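Local coordinates for SAM-dependent methyltransferase (Exiguobacterium sibiricum 255-15, PDB 3D2L), which probably transfers a methyl group from S-adenosylmethionine to a substrate not yet identified, using a Rossmann-like methyltransferase domain, at residues Phe135-Pro140 and Ile236-Glu241. Sequence-based numbering, arbitrary orientation.
Sequences FDVHSP and IFFVAE
Phe135 and Phe238 lay their rings nearly parallel, planes 14° apart, but offset, with Phe135 CZ over one face of the Phe238 ring near CG. The centroids are 4.7 Å apart. Phe135 CE1 comes within 3.3 Å of Phe238 CD1, and Phe238 CB sits over one face of the Phe135 ring as a CH-pi contact. Phe135 CG lies between its own backbone N and carbonyl carbon (chi1 63°); the CE1-CZ side of the ring meets Phe238. Val137 CG2 reaches Phe238 CE1 at 3.7 Å on the same face of the sheet. An alanine at Phe135 would probably leave a gap beside Phe238 and let that ring turn more freely.

On the other face, Asp136 CB lies over the Phe237 ring, 3.9 Å from its centroid.

The backbones form an antiparallel ladder. Phe135 with Phe238 and Val137 with Ile236 are hydrogen-bonded pairs; Asp136 with Phe237 is the non-hydrogen-bonded pair between them. Phe238 N donates to Phe135 O at 2.8 Å, nearly straight at 163°. Beyond the ladder, Ser139 CB touches Ile236 CD1.

Asp136 OD2 takes Arg235 in a salt bridge and a hydrogen bond from Trp23; OD1 takes the Cys104 N-H. Ser139 OG hydrogen-bonds to Ala233 O and caps Lys142 N at the start of helix 140-144.

Strand 235-242 is the antiparallel strand of the class I methyltransferase sheet, inserted between 131-138 and 215-222. Helix 203-212 packs on the Phe135 and Phe238 face; Trp26 of helix 20-30 meets Phe237 on the other.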
# COMPACT_ATOMS: atom_id res chain seq x y z
N PHE A 135 -1.96 7.82 -3.60
CA PHE A 135 -2.30 6.75 -2.68
C PHE A 135 -3.77 6.36 -2.83
O PHE A 135 -4.61 7.14 -3.25
CB PHE A 135 -2.02 7.07 -1.18
CG PHE A 135 -2.82 8.24 -0.62
CD1 PHE A 135 -4.05 8.04 -0.02
CD2 PHE A 135 -2.34 9.53 -0.68
CE1 PHE A 135 -4.78 9.09 0.50
CE2 PHE A 135 -3.07 10.58 -0.14
CZ PHE A 135 -4.28 10.37 0.43
N ASP A 136 -4.05 5.11 -2.47
CA ASP A 136 -5.42 4.58 -2.49
C ASP A 136 -5.70 3.98 -1.11
O ASP A 136 -4.80 3.37 -0.47
CB ASP A 136 -5.63 3.55 -3.59
CG ASP A 136 -4.64 2.39 -3.51
OD1 ASP A 136 -3.45 2.57 -3.88
OD2 ASP A 136 -5.07 1.29 -3.10
N VAL A 137 -6.93 4.19 -0.66
CA VAL A 137 -7.36 3.77 0.68
C VAL A 137 -8.74 3.18 0.66
O VAL A 137 -9.50 3.35 -0.29
CB VAL A 137 -7.37 4.96 1.71
CG1 VAL A 137 -5.94 5.39 2.10
CG2 VAL A 137 -8.18 6.15 1.20
N HIS A 138 -9.07 2.46 1.73
CA HIS A 138 -10.40 1.94 1.91
C HIS A 138 -11.37 3.09 2.12
O HIS A 138 -11.02 4.10 2.72
CB HIS A 138 -10.49 1.02 3.15
CG HIS A 138 -9.54 -0.13 3.13
ND1 HIS A 138 -9.41 -0.96 2.04
CD2 HIS A 138 -8.71 -0.62 4.07
CE1 HIS A 138 -8.55 -1.92 2.31
NE2 HIS A 138 -8.11 -1.74 3.55
N SER A 139 -12.58 2.91 1.62
CA SER A 139 -13.65 3.84 1.84
C SER A 139 -14.28 3.45 3.15
O SER A 139 -14.14 2.29 3.57
CB SER A 139 -14.70 3.69 0.78
OG SER A 139 -15.22 2.36 0.82
N PRO A 140 -14.98 4.39 3.81
CA PRO A 140 -15.79 4.06 5.00
C PRO A 140 -16.79 2.92 4.73
O PRO A 140 -16.97 2.04 5.57
CB PRO A 140 -16.53 5.37 5.28
CG PRO A 140 -15.62 6.40 4.79
CD PRO A 140 -15.02 5.84 3.54
N ILE A 236 -10.71 4.30 -2.61
CA ILE A 236 -10.63 5.71 -3.00
C ILE A 236 -9.20 6.09 -3.35
O ILE A 236 -8.28 5.84 -2.59
CB ILE A 236 -11.26 6.60 -1.94
CG1 ILE A 236 -12.68 6.08 -1.64
CG2 ILE A 236 -11.28 8.10 -2.41
CD1 ILE A 236 -13.54 6.98 -0.84
N PHE A 237 -9.03 6.67 -4.53
CA PHE A 237 -7.72 7.03 -5.05
C PHE A 237 -7.54 8.52 -4.97
O PHE A 237 -8.44 9.27 -5.32
CB PHE A 237 -7.60 6.56 -6.52
CG PHE A 237 -7.68 5.06 -6.68
CD1 PHE A 237 -8.88 4.40 -6.50
CD2 PHE A 237 -6.55 4.32 -7.00
CE1 PHE A 237 -8.95 3.01 -6.62
CE2 PHE A 237 -6.63 2.93 -7.13
CZ PHE A 237 -7.84 2.29 -6.95
N PHE A 238 -6.36 8.94 -4.50
CA PHE A 238 -6.04 10.37 -4.35
C PHE A 238 -4.81 10.70 -5.15
O PHE A 238 -3.83 9.95 -5.10
CB PHE A 238 -5.68 10.69 -2.92
CG PHE A 238 -6.84 10.62 -1.99
CD1 PHE A 238 -7.32 9.38 -1.58
CD2 PHE A 238 -7.43 11.76 -1.54
CE1 PHE A 238 -8.41 9.31 -0.71
CE2 PHE A 238 -8.52 11.70 -0.67
CZ PHE A 238 -9.01 10.48 -0.29
N VAL A 239 -4.84 11.84 -5.82
CA VAL A 239 -3.69 12.34 -6.55
C VAL A 239 -3.53 13.73 -6.00
O VAL A 239 -4.49 14.53 -6.01
CB VAL A 239 -3.89 12.40 -8.11
CG1 VAL A 239 -2.61 12.91 -8.81
CG2 VAL A 239 -4.28 11.01 -8.63
N ALA A 240 -2.32 14.03 -5.52
CA ALA A 240 -2.01 15.35 -4.93
C ALA A 240 -0.68 15.83 -5.46
O ALA A 240 0.18 15.03 -5.85
CB ALA A 240 -2.00 15.28 -3.39
N GLU A 241 -0.50 17.15 -5.53
CA GLU A 241 0.75 17.70 -6.04
C GLU A 241 1.35 18.72 -5.07
O GLU A 241 0.64 19.55 -4.51
CB GLU A 241 0.48 18.33 -7.39
CG GLU A 241 1.67 18.98 -8.01
CD GLU A 241 1.34 19.53 -9.34
OE1 GLU A 241 0.84 18.74 -10.18
OE2 GLU A 241 1.56 20.74 -9.55